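Side-chain contacts in peptidoglycan-N-acetylglucosamine deacetylase BC_1960 (Bacillus cereus, PDB 4L1G), which removes acetyl groups from N-acetylglucosamine residues of cell-wall peptidoglycan, using zinc, and also acts on soluble chitin substrates and N-acetylchitooligomers: residues Lys241-Leu246 against Ala251-Leu256; Asn110-Pro115 against Glu154-Arg159. All coordinates share one frame; numbering follows the deposited sequence.

Interactions 1 and 2 lie on opposite sides of the chain's centre, their own centres about 28 Å apart, and share no secondary-structure element. Both are mostly buried, but they join different layers of the barrel. In interaction 1 the end of helix 233-248 meets the strand that follows it, and one phenyl ring fits among isoleucine and leucine side chains while a backbone bond ties the turn. Interaction 2 sets helix 108-113 beside helix 143-161 with aliphatic groups, plus one exposed carboxylate at its margin. The buried areas differ: 235 Å² in interaction 1, with its aromatic ring, against 163 Å² in interaction 2, where a small alanine, an isoleucine and the chain of a glutamate meet.

Interaction 1 (Lys241-Leu246 against Ala251-Leu256); sequences KIIPQL and ARFVTL
F253 reaches from its strand into the side of helix 233-248, and the apolar contacts are gathered on one face and round the CZ-CE2 border of its ring. Both branches of I243 lie on one side of the ring: CG1 is over the face, 4.1 Å from F253 CZ, and CG2 stands above the CE2 border, 3.9 Å from F253 CE2. With chi1 at -63°, CG1 runs beside the backbone N and CG2 beside the carbonyl carbon, which lets the two branches straddle that face. L246 CD1 lies 3.8 Å from F253 CZ, on the other side of the ring plane from I243 and neither squarely over the face nor at the edge; the two side chains cross at about a right angle. Closer to the turn, CB of L246 and CB of A251 are 4.1 Å apart.

Backbone oxygens also pack against the ring, I243 O 3.7 Å from F253 CE2 and I242 O near the ring edge.

The polar link is a single hydrogen bond: A251 N donates to L246 O at 3.1 Å, with an N-H...O angle of 149°. It ties the strand's approach to the end of the helix.

V75, L77 and V100 also touch the F253 side chain. Since strands 221-225 and 252-253 both pair parallel with 74-80, helix 233-248 forms the crossover of a beta-alpha-beta unit, as in the (beta/alpha) barrel of NodB-type deacetylases.

Interaction 2 (Asn110-Pro115 against Glu154-Arg159); sequences NAEKFP and EEILNR
The carboxylate of E112 meets the terminal methyl of I156 obliquely: CD1 stands clear of the carboxylate plane, displaced from CD toward the side of OE1 and CG. The approach measures 3.4 Å from I156 CD1 to E112 OE1 and 3.8 Å from the same methyl to E112 CG, so oxygen and methylene share the contact. The two side chains cross at about a right angle. On the same helix-end segment, the ring of F114 has K113 CB over the centre of one face, 3.6 Å above its plane.

E112 is extended beyond CG (chi2 179°), which carries its acid group over to I156. Its other oxygen, OE2, is hydrogen-bonded to Y133 OH, which comes before helix 143-161 in the chain; this bond probably limits rotation of the carboxylate while OE1 faces the methyl. R159 is of opposite charge, but its NH2 remains 6.0 Å from E112 OE1, so at most a diffuse attraction is likely.

Helix 108-113 comes right after strand 103-106, and helix 115-123 leads on to strand 127-130. The contact of A111 with I156 and L157 itself shows that helices 108-113 and 143-161 pack together round the NodB-type (beta/alpha) barrel.

A111 and I156 have the nearest CA atoms across the segments, 7.3 Å apart, and the single methyl of A111 is flanked by two branched residues. I156 CG2 lies 3.9 Å from A111 CB, and L157 CD2 lies 4.0 Å from that same carbon. With chi1 of -68°, CG2 of I156 is anti to the backbone N, leaving CG1 to carry CD1 toward E112. The side chain of L157 is about 7 Å from that of the zinc ligand H131, and N110 ND2 is hydrogen-bonded to the backbone O of another zinc ligand, D81.

Interaction 1 (Lys241-Leu246 against Ala251-Leu256)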
ATOM      1  N   LYS A 241     -13.752   1.004 -13.180  1.00 23.21           N
ATOM      2  CA  LYS A 241     -13.492   1.994 -14.221  1.00 23.42           C
ATOM      3  C   LYS A 241     -12.000   2.267 -14.370  1.00 22.25           C
ATOM      4  O   LYS A 241     -11.484   2.353 -15.484  1.00 21.97           O
ATOM      5  CB  LYS A 241     -14.224   3.301 -13.915  1.00 24.93           C
ATOM      6  CG  LYS A 241     -15.736   3.224 -14.039  1.00 26.21           C
ATOM      7  CD  LYS A 241     -16.371   4.552 -13.666  1.00 28.02           C
ATOM      8  CE  LYS A 241     -17.875   4.529 -13.863  1.00 29.19           C
ATOM      9  NZ  LYS A 241     -18.239   4.408 -15.300  1.00 30.15           N
ATOM     10  N   ILE A 242     -11.317   2.402 -13.238  1.00 16.90           N
ATOM     11  CA  ILE A 242      -9.896   2.737 -13.214  1.00 15.84           C
ATOM     12  C   ILE A 242      -9.045   1.723 -13.971  1.00 14.83           C
ATOM     13  O   ILE A 242      -8.208   2.091 -14.798  1.00 14.42           O
ATOM     14  CB  ILE A 242      -9.377   2.847 -11.766  1.00 15.41           C
ATOM     15  CG1 ILE A 242      -9.926   4.109 -11.097  1.00 17.09           C
ATOM     16  CG2 ILE A 242      -7.859   2.854 -11.733  1.00 14.06           C
ATOM     17  CD1 ILE A 242      -9.559   4.227  -9.635  1.00 17.02           C
ATOM     18  N   ILE A 243      -9.273   0.446 -13.691  1.00 13.78           N
ATOM     19  CA  ILE A 243      -8.457  -0.616 -14.270  1.00 13.57           C
ATOM     20  C   ILE A 243      -8.558  -0.732 -15.800  1.00 14.13           C
ATOM     21  O   ILE A 243      -7.532  -0.692 -16.481  1.00 13.77           O
ATOM     22  CB  ILE A 243      -8.701  -1.975 -13.568  1.00 13.75           C
ATOM     23  CG1 ILE A 243      -8.292  -1.882 -12.095  1.00 13.11           C
ATOM     24  CG2 ILE A 243      -7.943  -3.087 -14.270  1.00 13.78           C
ATOM     25  CD1 ILE A 243      -8.617  -3.120 -11.287  1.00 13.41           C
ATOM     26  N   PRO A 244      -9.783  -0.860 -16.351  1.00 15.12           N
ATOM     27  CA  PRO A 244      -9.822  -0.980 -17.814  1.00 15.72           C
ATOM     28  C   PRO A 244      -9.428   0.307 -18.543  1.00 15.59           C
ATOM     29  O   PRO A 244      -8.819   0.231 -19.612  1.00 15.70           O
ATOM     30  CB  PRO A 244     -11.286  -1.332 -18.099  1.00 16.91           C
ATOM     31  CG  PRO A 244     -12.036  -0.782 -16.946  1.00 16.94           C
ATOM     32  CD  PRO A 244     -11.133  -0.945 -15.761  1.00 15.86           C
ATOM     33  N   GLN A 245      -9.759   1.465 -17.978  1.00 17.11           N
ATOM     34  CA  GLN A 245      -9.420   2.735 -18.623  1.00 17.13           C
ATOM     35  C   GLN A 245      -7.913   2.979 -18.686  1.00 16.21           C
ATOM     36  O   GLN A 245      -7.413   3.550 -19.653  1.00 16.39           O
ATOM     37  CB  GLN A 245     -10.133   3.913 -17.950  1.00 17.76           C
ATOM     38  CG  GLN A 245     -11.616   4.008 -18.286  1.00 19.11           C
ATOM     39  CD  GLN A 245     -12.277   5.244 -17.700  1.00 20.17           C
ATOM     40  OE1 GLN A 245     -11.615   6.244 -17.424  1.00 20.47           O
ATOM     41  NE2 GLN A 245     -13.588   5.177 -17.506  1.00 21.29           N
ATOM     42  N   LEU A 246      -7.191   2.541 -17.659  1.00 13.74           N
ATOM     43  CA  LEU A 246      -5.735   2.647 -17.667  1.00 12.99           C
ATOM     44  C   LEU A 246      -5.117   1.614 -18.606  1.00 13.15           C
ATOM     45  O   LEU A 246      -4.154   1.908 -19.315  1.00 13.04           O
ATOM     46  CB  LEU A 246      -5.162   2.509 -16.252  1.00 12.19           C
ATOM     47  CG  LEU A 246      -5.093   3.806 -15.441  1.00 11.88           C
ATOM     48  CD1 LEU A 246      -4.698   3.541 -13.994  1.00 11.25           C
ATOM     49  CD2 LEU A 246      -4.128   4.794 -16.091  1.00 11.72           C
ATOM     50  N   ALA A 251      -1.355   0.767 -19.978  1.00 12.52           N
ATOM     51  CA  ALA A 251      -0.848   0.517 -18.630  1.00 11.80           C
ATOM     52  C   ALA A 251      -1.071  -0.920 -18.173  1.00 11.89           C
ATOM     53  O   ALA A 251      -2.113  -1.517 -18.445  1.00 12.41           O
ATOM     54  CB  ALA A 251      -1.474   1.484 -17.635  1.00 11.44           C
ATOM     55  N   ARG A 252      -0.078  -1.466 -17.475  1.00 14.88           N
ATOM     56  CA  ARG A 252      -0.210  -2.763 -16.824  1.00 14.97           C
ATOM     57  C   ARG A 252      -0.070  -2.570 -15.314  1.00 14.37           C
ATOM     58  O   ARG A 252       0.627  -1.660 -14.861  1.00 13.86           O
ATOM     59  CB  ARG A 252       0.844  -3.744 -17.342  1.00 15.27           C
ATOM     60  CG  ARG A 252       0.835  -3.928 -18.860  1.00 16.02           C
ATOM     61  CD  ARG A 252       1.872  -4.953 -19.310  1.00 16.40           C
ATOM     62  NE  ARG A 252       3.210  -4.628 -18.823  1.00 16.06           N
ATOM     63  CZ  ARG A 252       4.123  -3.953 -19.516  1.00 16.10           C
ATOM     64  NH1 ARG A 252       3.851  -3.530 -20.745  1.00 16.60           N
ATOM     65  NH2 ARG A 252       5.311  -3.705 -18.983  1.00 15.76           N
ATOM     66  N   PHE A 253      -0.739  -3.416 -14.539  1.00 11.06           N
ATOM     67  CA  PHE A 253      -0.725  -3.292 -13.087  1.00 10.60           C
ATOM     68  C   PHE A 253       0.240  -4.285 -12.454  1.00 10.54           C
ATOM     69  O   PHE A 253       0.231  -5.471 -12.782  1.00 11.04           O
ATOM     70  CB  PHE A 253      -2.134  -3.461 -12.518  1.00 10.87           C
ATOM     71  CG  PHE A 253      -3.067  -2.342 -12.883  1.00 10.97           C
ATOM     72  CD1 PHE A 253      -3.324  -1.319 -11.988  1.00 10.62           C
ATOM     73  CD2 PHE A 253      -3.672  -2.303 -14.130  1.00 11.53           C
ATOM     74  CE1 PHE A 253      -4.177  -0.283 -12.323  1.00 10.85           C
ATOM     75  CE2 PHE A 253      -4.524  -1.269 -14.472  1.00 11.75           C
ATOM     76  CZ  PHE A 253      -4.777  -0.257 -13.565  1.00 11.42           C
ATOM     77  N   VAL A 254       1.083  -3.787 -11.554  1.00 10.03           N
ATOM     78  CA  VAL A 254       2.093  -4.615 -10.910  1.00 10.04           C
ATOM     79  C   VAL A 254       2.086  -4.422  -9.396  1.00  9.69           C
ATOM     80  O   VAL A 254       1.424  -3.522  -8.873  1.00  9.40           O
ATOM     81  CB  VAL A 254       3.508  -4.289 -11.437  1.00  9.94           C
ATOM     82  CG1 VAL A 254       3.599  -4.539 -12.942  1.00 10.41           C
ATOM     83  CG2 VAL A 254       3.885  -2.852 -11.100  1.00  9.42           C
ATOM     84  N   THR A 255       2.823  -5.276  -8.695  1.00  9.84           N
ATOM     85  CA  THR A 255       3.014  -5.125  -7.260  1.00  9.60           C
ATOM     86  C   THR A 255       4.252  -4.271  -7.016  1.00  9.24           C
ATOM     87  O   THR A 255       5.049  -4.054  -7.928  1.00  9.28           O
ATOM     88  CB  THR A 255       3.215  -6.481  -6.574  1.00 10.06           C
ATOM     89  OG1 THR A 255       4.420  -7.086  -7.059  1.00 10.35           O
ATOM     90  CG2 THR A 255       2.041  -7.403  -6.857  1.00 10.57           C
ATOM     91  N   LEU A 256       4.413  -3.792  -5.788  1.00  9.00           N
ATOM     92  CA  LEU A 256       5.570  -2.965  -5.451  1.00  8.78           C
ATOM     93  C   LEU A 256       6.929  -3.667  -5.614  1.00  9.12           C
ATOM     94  O   LEU A 256       7.848  -3.081  -6.190  1.00  9.10           O
ATOM     95  CB  LEU A 256       5.427  -2.344  -4.057  1.00  8.58           C
ATOM     96  CG  LEU A 256       4.322  -1.295  -3.930  1.00  8.32           C
ATOM     97  CD1 LEU A 256       4.414  -0.581  -2.591  1.00  8.22           C
ATOM     98  CD2 LEU A 256       4.388  -0.301  -5.090  1.00  8.14           C
TER

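Interaction 2 (Asn110-Pro115 against Glu154-Arg159)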
ATOM      1  N   ASN A 110      -5.455  -4.749  13.008  1.00 16.28           N
ATOM      2  CA  ASN A 110      -6.546  -5.252  12.181  1.00 16.54           C
ATOM      3  C   ASN A 110      -6.283  -6.671  11.695  1.00 16.64           C
ATOM      4  O   ASN A 110      -7.214  -7.450  11.488  1.00 17.34           O
ATOM      5  CB  ASN A 110      -6.806  -4.315  11.002  1.00 15.80           C
ATOM      6  CG  ASN A 110      -7.461  -3.021  11.431  1.00 16.04           C
ATOM      7  OD1 ASN A 110      -8.027  -2.939  12.521  1.00 16.91           O
ATOM      8  ND2 ASN A 110      -7.397  -2.005  10.578  1.00 15.38           N
ATOM      9  N   ALA A 111      -5.007  -7.000  11.525  1.00 16.07           N
ATOM     10  CA  ALA A 111      -4.605  -8.348  11.150  1.00 16.29           C
ATOM     11  C   ALA A 111      -4.925  -9.346  12.264  1.00 17.45           C
ATOM     12  O   ALA A 111      -5.161 -10.523  12.001  1.00 18.03           O
ATOM     13  CB  ALA A 111      -3.124  -8.384  10.807  1.00 15.57           C
ATOM     14  N   GLU A 112      -4.933  -8.869  13.506  1.00 19.48           N
ATOM     15  CA  GLU A 112      -5.257  -9.716  14.651  1.00 20.70           C
ATOM     16  C   GLU A 112      -6.745 -10.032  14.714  1.00 21.63           C
ATOM     17  O   GLU A 112      -7.138 -11.133  15.101  1.00 22.65           O
ATOM     18  CB  GLU A 112      -4.819  -9.053  15.957  1.00 20.98           C
ATOM     19  CG  GLU A 112      -3.320  -9.027  16.170  1.00 20.52           C
ATOM     20  CD  GLU A 112      -2.934  -8.346  17.465  1.00 20.94           C
ATOM     21  OE1 GLU A 112      -1.903  -8.735  18.056  1.00 21.17           O
ATOM     22  OE2 GLU A 112      -3.662  -7.421  17.892  1.00 21.10           O
ATOM     23  N   LYS A 113      -7.569  -9.059  14.338  1.00 20.18           N
ATOM     24  CA  LYS A 113      -9.018  -9.218  14.381  1.00 21.16           C
ATOM     25  C   LYS A 113      -9.522 -10.141  13.277  1.00 21.30           C
ATOM     26  O   LYS A 113     -10.432 -10.941  13.493  1.00 22.46           O
ATOM     27  CB  LYS A 113      -9.711  -7.859  14.275  1.00 20.94           C
ATOM     28  CG  LYS A 113      -9.353  -6.896  15.388  1.00 21.02           C
ATOM     29  CD  LYS A 113     -10.013  -5.544  15.180  1.00 20.86           C
ATOM     30  CE  LYS A 113      -9.604  -4.565  16.269  1.00 21.00           C
ATOM     31  NZ  LYS A 113     -10.201  -3.217  16.061  1.00 20.88           N
ATOM     32  N   PHE A 114      -8.927 -10.024  12.095  1.00 24.98           N
ATOM     33  CA  PHE A 114      -9.347 -10.817  10.946  1.00 25.05           C
ATOM     34  C   PHE A 114      -8.148 -11.494  10.280  1.00 24.46           C
ATOM     35  O   PHE A 114      -7.736 -11.104   9.185  1.00 23.52           O
ATOM     36  CB  PHE A 114     -10.080  -9.928   9.941  1.00 24.63           C
ATOM     37  CG  PHE A 114     -10.849  -8.804  10.582  1.00 25.01           C
ATOM     38  CD1 PHE A 114     -11.991  -9.060  11.321  1.00 26.31           C
ATOM     39  CD2 PHE A 114     -10.426  -7.493  10.446  1.00 24.07           C
ATOM     40  CE1 PHE A 114     -12.695  -8.029  11.913  1.00 26.75           C
ATOM     41  CE2 PHE A 114     -11.128  -6.458  11.032  1.00 24.41           C
ATOM     42  CZ  PHE A 114     -12.263  -6.727  11.766  1.00 25.80           C
ATOM     43  N   PRO A 115      -7.594 -12.524  10.941  1.00 21.26           N
ATOM     44  CA  PRO A 115      -6.360 -13.187  10.502  1.00 20.84           C
ATOM     45  C   PRO A 115      -6.530 -13.932   9.183  1.00 20.85           C
ATOM     46  O   PRO A 115      -5.593 -13.995   8.391  1.00 20.14           O
ATOM     47  CB  PRO A 115      -6.080 -14.197  11.626  1.00 21.91           C
ATOM     48  CG  PRO A 115      -6.981 -13.806  12.759  1.00 22.66           C
ATOM     49  CD  PRO A 115      -8.169 -13.172  12.129  1.00 22.57           C
ATOM     50  N   GLU A 154       5.371  -6.811  12.006  1.00 13.46           N
ATOM     51  CA  GLU A 154       6.120  -7.746  11.181  0.50 13.10           C
ATOM     52  C   GLU A 154       5.919  -9.183  11.660  1.00 14.20           C
ATOM     53  O   GLU A 154       5.719 -10.092  10.852  1.00 14.29           O
ATOM     54  CB  GLU A 154       7.607  -7.385  11.191  0.50 12.69           C
ATOM     55  CG  GLU A 154       8.436  -8.080  10.123  0.50 12.16           C
ATOM     56  CD  GLU A 154       8.440  -7.341   8.795  0.50 11.28           C
ATOM     57  OE1 GLU A 154       9.382  -7.558   8.009  0.50 10.94           O
ATOM     58  OE2 GLU A 154       7.508  -6.548   8.533  0.50 11.11           O
ATOM     59  N   GLU A 155       5.968  -9.379  12.977  1.00 31.99           N
ATOM     60  CA  GLU A 155       5.782 -10.701  13.571  1.00 32.90           C
ATOM     61  C   GLU A 155       4.395 -11.253  13.277  1.00 33.05           C
ATOM     62  O   GLU A 155       4.243 -12.422  12.928  1.00 33.65           O
ATOM     63  CB  GLU A 155       6.000 -10.651  15.084  1.00 33.81           C
ATOM     64  CG  GLU A 155       7.439 -10.422  15.506  1.00 34.28           C
ATOM     65  CD  GLU A 155       7.584 -10.213  17.003  1.00 35.38           C
ATOM     66  OE1 GLU A 155       6.547 -10.118  17.698  1.00 35.53           O
ATOM     67  OE2 GLU A 155       8.736 -10.140  17.485  1.00 35.74           O
ATOM     68  N   ILE A 156       3.386 -10.403  13.427  1.00 16.63           N
ATOM     69  CA  ILE A 156       2.006 -10.789  13.167  1.00 16.81           C
ATOM     70  C   ILE A 156       1.811 -11.205  11.711  1.00 16.34           C
ATOM     71  O   ILE A 156       1.237 -12.258  11.427  1.00 16.92           O
ATOM     72  CB  ILE A 156       1.037  -9.640  13.512  1.00 16.50           C
ATOM     73  CG1 ILE A 156       1.017  -9.401  15.027  1.00 17.24           C
ATOM     74  CG2 ILE A 156      -0.365  -9.943  12.998  1.00 16.65           C
ATOM     75  CD1 ILE A 156       0.260  -8.160  15.447  1.00 17.03           C
ATOM     76  N   LEU A 157       2.305 -10.379  10.795  1.00 15.38           N
ATOM     77  CA  LEU A 157       2.147 -10.633   9.368  1.00 14.91           C
ATOM     78  C   LEU A 157       2.977 -11.824   8.899  1.00 15.37           C
ATOM     79  O   LEU A 157       2.551 -12.575   8.021  1.00 15.54           O
ATOM     80  CB  LEU A 157       2.495  -9.381   8.556  1.00 13.35           C
ATOM     81  CG  LEU A 157       1.587  -8.178   8.814  1.00 13.03           C
ATOM     82  CD1 LEU A 157       2.026  -6.975   7.997  1.00 11.94           C
ATOM     83  CD2 LEU A 157       0.135  -8.534   8.525  1.00 13.69           C
ATOM     84  N   ASN A 158       4.158 -11.996   9.484  1.00 20.37           N
ATOM     85  CA  ASN A 158       5.003 -13.141   9.166  1.00 21.02           C
ATOM     86  C   ASN A 158       4.304 -14.452   9.500  1.00 22.09           C
ATOM     87  O   ASN A 158       4.351 -15.412   8.731  1.00 22.57           O
ATOM     88  CB  ASN A 158       6.335 -13.055   9.913  1.00 21.34           C
ATOM     89  CG  ASN A 158       7.255 -14.218   9.603  1.00 22.24           C
ATOM     90  OD1 ASN A 158       7.408 -14.612   8.448  1.00 22.09           O
ATOM     91  ND2 ASN A 158       7.864 -14.785  10.639  1.00 23.29           N
ATOM     92  N   ARG A 159       3.644 -14.476  10.652  1.00 38.67           N
ATOM     93  CA  ARG A 159       2.952 -15.669  11.118  1.00 39.83           C
ATOM     94  C   ARG A 159       1.749 -16.004  10.236  1.00 39.79           C
ATOM     95  O   ARG A 159       1.458 -17.174   9.986  1.00 40.61           O
ATOM     96  CB  ARG A 159       2.516 -15.485  12.574  1.00 40.43           C
ATOM     97  CG  ARG A 159       1.850 -16.702  13.193  1.00 41.99           C
ATOM     98  CD  ARG A 159       1.598 -16.493  14.679  1.00 42.76           C
ATOM     99  NE  ARG A 159       0.899 -15.237  14.941  1.00 42.13           N
ATOM    100  CZ  ARG A 159      -0.422 -15.096  14.906  1.00 42.28           C
ATOM    101  NH1 ARG A 159      -1.194 -16.138  14.618  1.00 42.71           N
ATOM    102  NH2 ARG A 159      -0.972 -13.915  15.157  1.00 41.57           N
TER